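Local coordinates for protein exoribonuclease II, mitochondrial (PDB 6F3H) that degrades RNA from its 3' end as the exoribonuclease component of the mitochondrial RNA degradosome, with magnesium bound in an RNB-family active site, at residues H425-D430 / T490-F495; R457-Y462 / M700-D705; K627-Y632 / L719-K724; L694-P699 / I707-L712. The protein carries 1 engineered substitution. All blocks are in the same frame, centred on the assembly; numbering follows the deposited sequence.

Contact 1: residues H425-D430 / T490-F495; sequences HIHIAD and TISFSF
An antiparallel strand pair in the mixed sheet of the RNB domain forms this fully buried contact, strand 421-429 running beside strand 488-499 at 155° between their short axes. Ile426 and Phe493 form one hydrogen-bonded pair: Ile426 N reaches Phe493 O over 2.9 Å, and Phe493 N returns to Ile426 O at the same length. Two residues on, Ile428 and Ile491 repeat the exchange, and the bond from Ile491 N lies in the carbonyl plane of Ile428.

The alternate, non-hydrogen-bonded pairs, His427 with Ser492 and His425 with Ser494, place polar groups on one face of the sheet. His427, with CG anti to its carbonyl carbon, sets ND1 2.8 Å from Ser492 OG; this bond is almost straight (171°) and lies near the imidazole plane. The same serine hydroxyl accepts a bond from Thr490 OG1, while His427 NE2 is bonded to Ser413, so both ring nitrogens are engaged and the rotation of the ring is fixed. His425 ND1 meets Ser494 OG at 2.6 Å in a more bent bond, again at the ring edge.

The other face is apolar. Ile428 CG1 crosses obliquely to Phe493 CE1 at 3.9 Å, and Ile426 CG1 comes to 4.2 Å from Phe495 CE1. Asp430 crosses the Ile491 side chain obliquely, Asp430 OD1 lying 3.3 Å from Ile491 CD1, and bonds through OD1 to His713.

Strands 410-416 and 505-519 flank the pair within the sheet. Helix 603-625 packs on Ile426, Phe493 and Phe495, while helix 703-716 packs on Ile428 and Ile491.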
# COMPACT_ATOMS: atom_id res chain seq x y z
N HIS A 425 14.92 -24.31 -11.86
CA HIS A 425 13.79 -23.89 -12.67
C HIS A 425 12.73 -23.31 -11.77
O HIS A 425 12.28 -23.96 -10.82
CB HIS A 425 13.21 -25.06 -13.43
CG HIS A 425 14.19 -25.68 -14.37
ND1 HIS A 425 14.36 -25.23 -15.67
CD2 HIS A 425 15.04 -26.72 -14.21
CE1 HIS A 425 15.27 -25.98 -16.26
NE2 HIS A 425 15.70 -26.89 -15.40
N ILE A 426 12.33 -22.09 -12.08
CA ILE A 426 11.31 -21.38 -11.35
C ILE A 426 10.14 -21.23 -12.28
O ILE A 426 10.22 -20.51 -13.28
CB ILE A 426 11.80 -20.02 -10.87
CG1 ILE A 426 13.21 -20.19 -10.37
CG2 ILE A 426 10.90 -19.50 -9.78
CD1 ILE A 426 13.27 -21.08 -9.15
N HIS A 427 9.07 -21.91 -11.95
CA HIS A 427 7.91 -21.94 -12.81
C HIS A 427 6.87 -21.03 -12.21
O HIS A 427 6.40 -21.26 -11.09
CB HIS A 427 7.36 -23.34 -12.97
CG HIS A 427 8.42 -24.35 -13.17
ND1 HIS A 427 9.15 -24.42 -14.33
CD2 HIS A 427 8.88 -25.34 -12.37
CE1 HIS A 427 10.03 -25.40 -14.22
NE2 HIS A 427 9.88 -25.97 -13.04
N ILE A 428 6.54 -19.99 -12.94
CA ILE A 428 5.61 -18.99 -12.49
C ILE A 428 4.33 -19.25 -13.27
O ILE A 428 4.38 -19.51 -14.47
CB ILE A 428 6.18 -17.60 -12.77
CG1 ILE A 428 7.39 -17.35 -11.88
CG2 ILE A 428 5.15 -16.57 -12.43
CD1 ILE A 428 7.26 -17.96 -10.51
N ALA A 429 3.19 -19.19 -12.58
CA ALA A 429 1.94 -19.32 -13.31
C ALA A 429 1.91 -18.30 -14.44
O ALA A 429 2.56 -17.25 -14.37
CB ALA A 429 0.76 -19.12 -12.37
N ASP A 430 1.15 -18.56 -15.50
CA ASP A 430 1.16 -17.68 -16.66
C ASP A 430 -0.24 -17.13 -16.88
O ASP A 430 -0.94 -17.52 -17.82
CB ASP A 430 1.67 -18.37 -17.91
CG ASP A 430 1.58 -17.48 -19.11
OD1 ASP A 430 1.97 -16.30 -18.98
OD2 ASP A 430 1.10 -17.95 -20.16
N THR A 490 3.27 -22.52 -17.81
CA THR A 490 4.04 -21.69 -16.92
C THR A 490 4.81 -20.70 -17.75
O THR A 490 4.87 -20.79 -18.98
CB THR A 490 5.09 -22.45 -16.11
OG1 THR A 490 6.24 -22.63 -16.94
CG2 THR A 490 4.57 -23.76 -15.70
N ILE A 491 5.45 -19.80 -17.04
CA ILE A 491 6.60 -19.08 -17.53
C ILE A 491 7.76 -19.48 -16.64
O ILE A 491 7.71 -19.25 -15.43
CB ILE A 491 6.40 -17.57 -17.50
CG1 ILE A 491 5.21 -17.16 -18.36
CG2 ILE A 491 7.64 -16.87 -18.00
CD1 ILE A 491 5.15 -15.64 -18.65
N SER A 492 8.79 -20.05 -17.23
CA SER A 492 9.81 -20.69 -16.43
C SER A 492 11.17 -20.05 -16.67
O SER A 492 11.56 -19.79 -17.81
CB SER A 492 9.83 -22.18 -16.70
OG SER A 492 8.53 -22.73 -16.51
N PHE A 493 11.87 -19.83 -15.57
CA PHE A 493 13.16 -19.16 -15.57
C PHE A 493 14.17 -20.16 -15.09
O PHE A 493 14.05 -20.66 -13.97
CB PHE A 493 13.13 -17.95 -14.66
CG PHE A 493 12.03 -17.00 -14.97
CD1 PHE A 493 10.73 -17.26 -14.54
CD2 PHE A 493 12.27 -15.84 -15.70
CE1 PHE A 493 9.69 -16.39 -14.83
CE2 PHE A 493 11.24 -14.98 -15.99
CZ PHE A 493 9.95 -15.25 -15.56
N SER A 494 15.15 -20.45 -15.91
CA SER A 494 16.07 -21.54 -15.64
C SER A 494 17.48 -21.00 -15.64
O SER A 494 17.79 -20.07 -16.39
CB SER A 494 15.91 -22.64 -16.68
OG SER A 494 14.54 -22.90 -16.90
N PHE A 495 18.30 -21.55 -14.76
CA PHE A 495 19.70 -21.13 -14.66
C PHE A 495 20.43 -22.08 -13.73
O PHE A 495 19.82 -22.87 -13.01
CB PHE A 495 19.82 -19.72 -14.15
CG PHE A 495 19.06 -19.52 -12.92
CD1 PHE A 495 17.72 -19.15 -12.97
CD2 PHE A 495 19.64 -19.78 -11.69
CE1 PHE A 495 16.98 -18.98 -11.81
CE2 PHE A 495 18.92 -19.62 -10.53
CZ PHE A 495 17.58 -19.21 -10.59

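Contact 2: residues R457-Y462 / M700-D705. With nucleotides of chain C.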
# COMPACT_ATOMS: atom_id res chain seq x y z
N ARG A 457 -7.82 -2.93 -10.44
CA ARG A 457 -7.57 -3.48 -9.11
C ARG A 457 -6.10 -3.83 -9.02
O ARG A 457 -5.77 -5.01 -9.02
CB ARG A 457 -8.32 -4.77 -8.86
CG ARG A 457 -9.58 -4.97 -9.58
CD ARG A 457 -10.23 -6.12 -8.87
NE ARG A 457 -11.63 -6.32 -9.19
CZ ARG A 457 -12.37 -7.29 -8.65
NH1 ARG A 457 -11.82 -8.14 -7.79
NH2 ARG A 457 -13.66 -7.41 -8.95
N ALA A 458 -5.22 -2.86 -8.92
CA ALA A 458 -3.82 -3.13 -9.20
C ALA A 458 -3.19 -4.26 -8.39
O ALA A 458 -2.04 -4.60 -8.67
CB ALA A 458 -3.03 -1.84 -8.98
N PHE A 459 -3.84 -4.80 -7.36
CA PHE A 459 -3.32 -5.96 -6.65
C PHE A 459 -4.49 -6.79 -6.17
O PHE A 459 -5.65 -6.38 -6.24
CB PHE A 459 -2.44 -5.60 -5.45
CG PHE A 459 -1.34 -4.63 -5.77
CD1 PHE A 459 -1.60 -3.30 -6.03
CD2 PHE A 459 -0.04 -5.06 -5.85
CE1 PHE A 459 -0.59 -2.43 -6.36
CE2 PHE A 459 0.99 -4.17 -6.18
CZ PHE A 459 0.71 -2.87 -6.44
N THR A 460 -4.19 -7.96 -5.68
CA THR A 460 -5.21 -8.65 -4.92
C THR A 460 -5.24 -8.00 -3.56
O THR A 460 -4.22 -7.51 -3.07
CB THR A 460 -4.94 -10.14 -4.85
OG1 THR A 460 -5.40 -10.74 -6.06
CG2 THR A 460 -5.72 -10.75 -3.77
N THR A 461 -6.45 -7.90 -3.00
CA THR A 461 -6.68 -7.28 -1.70
C THR A 461 -6.79 -8.37 -0.63
O THR A 461 -7.74 -9.15 -0.63
CB THR A 461 -7.93 -6.42 -1.75
OG1 THR A 461 -7.77 -5.41 -2.76
CG2 THR A 461 -8.12 -5.74 -0.44
N TYR A 462 -5.80 -8.44 0.24
CA TYR A 462 -5.72 -9.47 1.28
C TYR A 462 -5.94 -8.79 2.63
O TYR A 462 -5.12 -7.98 3.06
CB TYR A 462 -4.36 -10.17 1.26
CG TYR A 462 -4.03 -10.98 -0.00
CD1 TYR A 462 -4.67 -12.18 -0.28
CD2 TYR A 462 -3.04 -10.55 -0.89
CE1 TYR A 462 -4.35 -12.91 -1.42
CE2 TYR A 462 -2.73 -11.27 -2.02
CZ TYR A 462 -3.38 -12.45 -2.29
OH TYR A 462 -3.06 -13.17 -3.43
N MSE A 700 -0.45 -13.03 -10.52
CA MSE A 700 -1.91 -13.11 -10.33
C MSE A 700 -2.42 -12.25 -9.21
O MSE A 700 -3.61 -12.24 -8.92
CB MSE A 700 -2.38 -14.51 -10.01
CG MSE A 700 -2.22 -15.53 -11.09
SE MSE A 700 -2.43 -17.33 -10.31
CE MSE A 700 -4.36 -17.53 -10.36
N ARG A 701 -1.49 -11.61 -8.53
CA ARG A 701 -1.82 -10.88 -7.33
C ARG A 701 -1.06 -9.57 -7.24
O ARG A 701 -1.27 -8.83 -6.28
CB ARG A 701 -1.54 -11.74 -6.09
CG ARG A 701 -0.08 -12.02 -5.85
CD ARG A 701 0.12 -12.77 -4.54
NE ARG A 701 1.51 -13.12 -4.30
CZ ARG A 701 2.38 -12.34 -3.65
NH1 ARG A 701 2.01 -11.17 -3.18
NH2 ARG A 701 3.64 -12.74 -3.48
N ARG A 702 -0.18 -9.28 -8.20
CA ARG A 702 0.50 -8.00 -8.33
C ARG A 702 0.47 -7.58 -9.79
O ARG A 702 0.99 -8.29 -10.64
CB ARG A 702 1.95 -8.09 -7.86
CG ARG A 702 2.14 -8.40 -6.42
CD ARG A 702 3.54 -8.00 -6.04
NE ARG A 702 4.50 -8.91 -6.63
CZ ARG A 702 5.38 -9.63 -5.94
NH1 ARG A 702 5.44 -9.50 -4.62
NH2 ARG A 702 6.22 -10.43 -6.58
N GLY A 703 -0.12 -6.41 -10.06
CA GLY A 703 -0.14 -5.80 -11.37
C GLY A 703 1.21 -5.54 -11.99
O GLY A 703 1.38 -5.75 -13.19
N PRO A 704 2.19 -5.05 -11.22
CA PRO A 704 3.55 -4.94 -11.79
C PRO A 704 4.04 -6.26 -12.37
O PRO A 704 4.53 -6.28 -13.51
CB PRO A 704 4.40 -4.51 -10.61
CG PRO A 704 3.49 -4.06 -9.59
CD PRO A 704 2.13 -4.54 -9.85
N ASP A 705 3.92 -7.36 -11.63
CA ASP A 705 4.35 -8.63 -12.17
C ASP A 705 3.54 -8.96 -13.40
O ASP A 705 4.09 -9.32 -14.45
CB ASP A 705 4.23 -9.75 -11.13
CG ASP A 705 4.93 -9.41 -9.86
OD1 ASP A 705 4.80 -8.25 -9.45
OD2 ASP A 705 5.59 -10.27 -9.28
P C C 6 2.28 -16.70 -3.84
OP1 C C 6 1.87 -17.76 -4.78
OP2 C C 6 2.80 -15.41 -4.33
O5' C C 6 1.00 -16.49 -2.94
C5' C C 6 0.51 -17.58 -2.18
C4' C C 6 -0.54 -17.14 -1.17
O4' C C 6 0.06 -16.38 -0.09
C3' C C 6 -1.62 -16.21 -1.67
O3' C C 6 -2.60 -16.86 -2.46
C2' C C 6 -2.18 -15.70 -0.37
O2' C C 6 -2.88 -16.76 0.25
C1' C C 6 -0.90 -15.48 0.42
N1 C C 6 -0.42 -14.08 0.32
C2 C C 6 -0.97 -13.12 1.21
O2 C C 6 -1.80 -13.48 2.05
N3 C C 6 -0.63 -11.82 1.20
C4 C C 6 0.26 -11.43 0.31
N4 C C 6 0.58 -10.13 0.34
C5 C C 6 0.85 -12.36 -0.62
C6 C C 6 0.49 -13.65 -0.59
P A C 5 7.02 -13.61 -3.49
OP1 A C 5 7.14 -14.06 -4.89
OP2 A C 5 6.55 -12.22 -3.20
O5' A C 5 6.00 -14.59 -2.78
C5' A C 5 6.25 -15.98 -2.81
C4' A C 5 5.44 -16.73 -1.80
O4' A C 5 5.80 -16.32 -0.46
C3' A C 5 3.93 -16.53 -1.86
O3' A C 5 3.32 -17.33 -2.84
C2' A C 5 3.51 -16.89 -0.45
O2' A C 5 3.52 -18.30 -0.28
C1' A C 5 4.66 -16.30 0.36
N9 A C 5 4.38 -14.90 0.65
C8 A C 5 4.74 -13.77 -0.03
N7 A C 5 4.27 -12.66 0.48
C5 A C 5 3.55 -13.13 1.56
C6 A C 5 2.80 -12.47 2.54
N6 A C 5 2.66 -11.14 2.58
N1 A C 5 2.21 -13.25 3.48
C2 A C 5 2.36 -14.59 3.43
N3 A C 5 3.04 -15.34 2.56
C4 A C 5 3.60 -14.51 1.67
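Bound RNA joins the two sides of this contact: the C6 base of chain C lies over one face of the Tyr462 ring, while its phosphate is held by Arg701 from the other segment. The cytosine C2 sits above the centre of the tyrosine ring, whose opposite face receives the methyl CG2 of Thr460. Arg701 starts in the crowded position, CG between backbone N and carbonyl carbon (chi1 68°), then runs extended and crosses the tyrosine at about a right angle, so that its CB and CD both pass the tyrosine OH. From there the guanidinium turns one face to cytosine C5 and directs its edge at the phosphates. Its NE binds OP2 of C6 at 2.6 Å, and NH2 reaches that same oxygen at 2.9 Å.

Arg702 continues the grip, with NH1 3.3 Å from OP2 of A5 of chain C. It is steadied side-on by Asp705, NE bonding to OD1 while NH2 meets the syn lone pair of OD2 at 2.8 Å.

Behind these polar ends the backbones come together. Thr460 N donates to Arg701 O over 3.1 Å in a straight bond (168°), although it arrives from well above the carbonyl plane. Gly703 N, at the start of helix 703-716, reaches Ala458 O. Beside these bonds, Phe459 CE2 rests on Pro704 CD at 3.9 Å, the two side chains crossing at about a right angle.

Both arginines direct their bonds to phosphate oxygens, and the tyrosine meets its base through a ring face; this chemistry suits binding of RNA largely regardless of sequence, as expected of an exoribonuclease.

Contact 3: residues K627-Y632 / L719-K724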
# COMPACT_ATOMS: atom_id res chain seq x y z
N LYS A 627 16.58 -4.04 -23.22
CA LYS A 627 15.91 -2.75 -23.39
C LYS A 627 14.39 -2.95 -23.41
O LYS A 627 13.70 -2.57 -24.36
CB LYS A 627 16.40 -2.05 -24.66
N ILE A 628 13.89 -3.58 -22.36
CA ILE A 628 12.46 -3.85 -22.19
C ILE A 628 11.90 -2.91 -21.13
O ILE A 628 12.52 -2.73 -20.07
CB ILE A 628 12.15 -5.31 -21.82
CG1 ILE A 628 12.95 -6.27 -22.70
CG2 ILE A 628 10.65 -5.63 -22.01
CD1 ILE A 628 12.65 -7.73 -22.42
N PRO A 629 10.77 -2.25 -21.40
CA PRO A 629 10.07 -1.49 -20.36
C PRO A 629 9.46 -2.42 -19.33
O PRO A 629 8.67 -3.30 -19.65
CB PRO A 629 8.98 -0.76 -21.16
CG PRO A 629 9.45 -0.77 -22.56
CD PRO A 629 10.19 -2.03 -22.73
N GLY A 630 9.80 -2.17 -18.06
CA GLY A 630 9.28 -2.96 -16.97
C GLY A 630 8.99 -2.10 -15.76
O GLY A 630 9.50 -0.99 -15.62
N VAL A 631 8.21 -2.67 -14.85
CA VAL A 631 7.86 -2.05 -13.58
C VAL A 631 8.81 -2.58 -12.52
O VAL A 631 8.69 -3.72 -12.09
CB VAL A 631 6.42 -2.37 -13.19
CG1 VAL A 631 6.07 -1.59 -11.95
CG2 VAL A 631 5.50 -2.08 -14.35
N TYR A 632 9.69 -1.72 -12.04
CA TYR A 632 10.66 -2.13 -11.05
C TYR A 632 10.14 -1.79 -9.67
O TYR A 632 9.17 -1.05 -9.53
CB TYR A 632 12.01 -1.46 -11.29
CG TYR A 632 12.54 -1.68 -12.69
CD1 TYR A 632 11.94 -1.08 -13.78
CD2 TYR A 632 13.63 -2.53 -12.92
CE1 TYR A 632 12.41 -1.29 -15.07
CE2 TYR A 632 14.11 -2.76 -14.21
CZ TYR A 632 13.50 -2.13 -15.29
OH TYR A 632 13.94 -2.32 -16.60
N LEU A 719 7.36 -10.44 -30.89
CA LEU A 719 6.31 -9.56 -31.35
C LEU A 719 6.65 -8.14 -30.99
O LEU A 719 7.62 -7.87 -30.27
CB LEU A 719 4.98 -9.98 -30.75
CG LEU A 719 4.62 -11.37 -31.22
CD1 LEU A 719 3.28 -11.83 -30.71
CD2 LEU A 719 4.62 -11.34 -32.72
N PRO A 720 5.90 -7.18 -31.54
CA PRO A 720 5.96 -5.83 -31.00
C PRO A 720 5.55 -5.89 -29.54
O PRO A 720 4.61 -6.60 -29.17
CB PRO A 720 4.95 -5.06 -31.86
CG PRO A 720 4.86 -5.83 -33.12
CD PRO A 720 5.03 -7.26 -32.73
N LEU A 721 6.28 -5.17 -28.70
CA LEU A 721 5.99 -5.19 -27.28
C LEU A 721 4.63 -4.58 -26.97
O LEU A 721 4.11 -3.75 -27.72
CB LEU A 721 7.07 -4.44 -26.50
CG LEU A 721 8.34 -5.25 -26.36
CD1 LEU A 721 9.28 -4.58 -25.37
CD2 LEU A 721 7.99 -6.68 -25.91
N CYS A 722 4.08 -5.00 -25.84
CA CYS A 722 2.73 -4.59 -25.46
C CYS A 722 2.69 -3.12 -25.03
O CYS A 722 1.76 -2.38 -25.38
CB CYS A 722 2.24 -5.49 -24.33
SG CYS A 722 0.48 -5.81 -24.29
N PHE A 723 3.69 -2.68 -24.28
CA PHE A 723 3.71 -1.36 -23.69
C PHE A 723 4.94 -0.63 -24.16
O PHE A 723 6.05 -1.15 -24.04
CB PHE A 723 3.76 -1.43 -22.17
CG PHE A 723 2.63 -2.19 -21.54
CD1 PHE A 723 2.72 -3.55 -21.35
CD2 PHE A 723 1.50 -1.53 -21.11
CE1 PHE A 723 1.68 -4.25 -20.75
CE2 PHE A 723 0.45 -2.23 -20.52
CZ PHE A 723 0.55 -3.59 -20.34
N LYS A 724 4.74 0.56 -24.72
CA LYS A 724 5.84 1.51 -24.82
C LYS A 724 6.12 2.08 -23.43
O LYS A 724 5.31 1.92 -22.51
CB LYS A 724 5.50 2.62 -25.83
CG LYS A 724 5.01 2.11 -27.18
CD LYS A 724 5.13 3.16 -28.29
CE LYS A 724 6.48 3.10 -29.01
NZ LYS A 724 7.55 3.76 -28.22
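Leu721 points its side chain across at two neighbours on the facing loop, Ile628 and Pro629, and a single methyl makes both meetings. With CG anti to the carbonyl carbon and CD1 extended away from CA (chi2 -170°), CD1 becomes the far tip of the leucine. That tip lies 3.8 Å from Ile628 CG2, the two side chains crossing at about a right angle. The isoleucine presents this branch because CG2 stands anti to its backbone N, whereas CG1 and CD1 lead away from the leucine. Leu721 CD1 also lies 3.8 Å from Pro629 CD, meeting the proline obliquely and thus filling the corner between the two residues.

The proline makes a second approach with the next atom of its ring: Pro629 CG comes to 3.7 Å from the backbone oxygen Phe723 O. The phenylalanine begins by pointing at the proline, but its ring leads away to pack against Gln711 and Ile446. Lys724, exposed, likewise sends its side chain off in another direction.

The isoleucine follows directly on a helix end. Lys627, with positive phi, is the C-prime residue of a Schellman motif that closes helix 603-625, Ile628 N bonding back to Phe623 O and Lys627 N to Gln624 O. The facing loop links helix 703-716 to helix 725-761, whose Gln725 and Leu728 also touch Pro629.

With 158 Å² buried and hydrogen bonds absent between the segments, the contact rests on dispersion and the hydrophobic effect. These are undirected forces, here joining a helix-ending turn to an interhelical loop, away from the metal site.

Contact 4: residues L694-P699 / I707-L712. With nucleotides of chain C.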
# COMPACT_ATOMS: atom_id res chain seq x y z
N LEU A 694 12.94 -6.45 -10.18
CA LEU A 694 11.74 -6.41 -11.01
C LEU A 694 10.92 -7.64 -10.71
O LEU A 694 11.37 -8.76 -10.96
CB LEU A 694 12.12 -6.34 -12.49
CG LEU A 694 11.00 -6.25 -13.52
CD1 LEU A 694 11.28 -5.13 -14.48
CD2 LEU A 694 10.82 -7.54 -14.30
N THR A 695 9.71 -7.45 -10.18
CA THR A 695 8.96 -8.55 -9.60
C THR A 695 8.14 -9.24 -10.68
O THR A 695 7.34 -8.61 -11.36
CB THR A 695 8.04 -8.07 -8.47
OG1 THR A 695 7.05 -7.18 -8.99
CG2 THR A 695 8.84 -7.37 -7.40
N VAL A 696 8.33 -10.56 -10.80
CA VAL A 696 7.68 -11.38 -11.82
C VAL A 696 7.07 -12.63 -11.20
O VAL A 696 6.33 -13.37 -11.85
CB VAL A 696 8.69 -11.76 -12.89
CG1 VAL A 696 8.94 -10.61 -13.82
CG2 VAL A 696 9.96 -12.15 -12.21
N THR A 697 7.40 -12.88 -9.94
CA THR A 697 7.02 -14.12 -9.29
C THR A 697 5.56 -14.22 -8.93
O THR A 697 5.10 -15.31 -8.58
CB THR A 697 7.85 -14.27 -8.03
OG1 THR A 697 7.64 -13.12 -7.20
CG2 THR A 697 9.30 -14.34 -8.40
N SER A 698 4.80 -13.12 -8.96
CA SER A 698 3.41 -13.13 -8.52
C SER A 698 2.50 -12.41 -9.49
O SER A 698 1.84 -11.43 -9.14
CB SER A 698 3.30 -12.50 -7.14
OG SER A 698 4.43 -12.85 -6.40
N PRO A 699 2.39 -12.89 -10.72
CA PRO A 699 1.57 -12.19 -11.71
C PRO A 699 0.06 -12.25 -11.47
O PRO A 699 -0.66 -11.57 -12.20
CB PRO A 699 1.96 -12.89 -13.02
CG PRO A 699 2.38 -14.25 -12.62
CD PRO A 699 3.00 -14.11 -11.26
N ILE A 707 2.18 -7.14 -15.59
CA ILE A 707 2.57 -6.38 -16.77
C ILE A 707 3.92 -6.83 -17.30
O ILE A 707 4.13 -6.92 -18.52
CB ILE A 707 2.58 -4.89 -16.43
CG1 ILE A 707 1.17 -4.35 -16.61
CG2 ILE A 707 3.61 -4.16 -17.25
CD1 ILE A 707 1.11 -2.87 -16.53
N ASN A 708 4.87 -7.09 -16.40
CA ASN A 708 6.15 -7.66 -16.79
C ASN A 708 5.96 -8.95 -17.60
O ASN A 708 6.74 -9.23 -18.51
CB ASN A 708 7.00 -7.92 -15.54
CG ASN A 708 7.40 -6.62 -14.82
OD1 ASN A 708 7.49 -5.57 -15.43
ND2 ASN A 708 7.62 -6.70 -13.51
N HIS A 709 4.90 -9.73 -17.31
CA HIS A 709 4.66 -10.97 -18.05
C HIS A 709 4.21 -10.70 -19.48
O HIS A 709 4.67 -11.38 -20.41
CB HIS A 709 3.61 -11.82 -17.35
CG HIS A 709 4.18 -12.68 -16.27
ND1 HIS A 709 5.32 -12.33 -15.57
CD2 HIS A 709 3.77 -13.86 -15.76
CE1 HIS A 709 5.58 -13.27 -14.67
NE2 HIS A 709 4.65 -14.21 -14.77
N LEU A 710 3.29 -9.75 -19.68
CA LEU A 710 2.84 -9.45 -21.03
C LEU A 710 3.98 -8.94 -21.87
O LEU A 710 4.04 -9.20 -23.08
CB LEU A 710 1.73 -8.42 -21.01
CG LEU A 710 0.50 -8.82 -20.21
CD1 LEU A 710 -0.09 -7.58 -19.51
CD2 LEU A 710 -0.55 -9.49 -21.07
N GLN A 711 4.92 -8.22 -21.26
CA GLN A 711 6.08 -7.83 -22.02
C GLN A 711 6.89 -9.05 -22.42
O GLN A 711 7.46 -9.09 -23.51
CB GLN A 711 6.94 -6.86 -21.20
CG GLN A 711 6.25 -5.53 -20.92
CD GLN A 711 6.06 -4.69 -22.17
OE1 GLN A 711 6.83 -3.77 -22.42
NE2 GLN A 711 5.05 -5.02 -22.98
N LEU A 712 6.91 -10.06 -21.56
CA LEU A 712 7.66 -11.26 -21.88
C LEU A 712 7.00 -12.03 -23.01
O LEU A 712 7.65 -12.35 -24.00
CB LEU A 712 7.81 -12.12 -20.63
CG LEU A 712 8.87 -11.53 -19.72
CD1 LEU A 712 9.09 -12.36 -18.48
CD2 LEU A 712 10.15 -11.39 -20.48
P A C 5 7.02 -13.61 -3.49
OP1 A C 5 7.14 -14.06 -4.89
OP2 A C 5 6.55 -12.22 -3.20
O5' A C 5 6.00 -14.59 -2.78
C5' A C 5 6.25 -15.98 -2.81
C4' A C 5 5.44 -16.73 -1.80
O4' A C 5 5.80 -16.32 -0.46
C3' A C 5 3.93 -16.53 -1.86
O3' A C 5 3.32 -17.33 -2.84
C2' A C 5 3.51 -16.89 -0.45
O2' A C 5 3.52 -18.30 -0.28
C1' A C 5 4.66 -16.30 0.36
N9 A C 5 4.38 -14.90 0.65
C8 A C 5 4.74 -13.77 -0.03
N7 A C 5 4.27 -12.66 0.48
C5 A C 5 3.55 -13.13 1.56
C6 A C 5 2.80 -12.47 2.54
N6 A C 5 2.66 -11.14 2.58
N1 A C 5 2.21 -13.25 3.48
C2 A C 5 2.36 -14.59 3.43
N3 A C 5 3.04 -15.34 2.56
C4 A C 5 3.60 -14.51 1.67
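Leu694 opens the segment by extending its side chain, CG anti to the backbone N, tip to tip with Asn708 of the helix, and CD2 stops 3.4 Å from ND2. Next, Asn708 ND2 donates to Thr695 O at 2.9 Å (150°), the acceptor lying in the amide plane although the donor stands well above the carbonyl plane. Asn708 OD1 is bonded to Val631 N, so the one amide ties two loops to the helix and its rotation is fixed from both ends. The Thr695 hydroxyl turns away to Asp705. Val696 then crosses Asn708 at about a right angle, with CG1 3.7 Å from CB of the asparagine, and its own CB lies at the edge of the His709 ring.

At Thr697 the chain faces the RNA. Its OG1, in the crowded position between backbone N and carbonyl carbon, donates to OP1 of A5 of chain C at 2.5 Å. Ser698 brings its OG to 3.3 Å from that phosphate oxygen. Pro699 turns back to the helix and places CB over one face of the His709 imidazole, 3.7 Å from the ring centroid and 25° off its normal, a CH-pi contact.

A loop folded back on the helix that follows it, with hydroxyls pointing away from that helix toward an RNA phosphate, is consistent with part of the wall of the RNA-binding channel of an RNase II-type RNB domain.

In the fold
Contact 4 lies between the others, its centre about 11 Å from those of contacts 1 and 2 and about 10 Å from that of contact 3. Ile428 CG2 of contact 1 packs 3.4 Å from His709 NE2, joining sheet to helix. Asp705 OD2 of contact 2 probably bonds to Ser698 N of contact 4, 3.0 Å away, bringing together the two phosphate-binding segments. Contact 3 closes the long loop that encloses contact 4. Side chains of contacts 1, 2 and 4 come within about 8 to 10 Å of the bound magnesium, held by Asp401 and Asp410, whereas contact 3 lies away from that site.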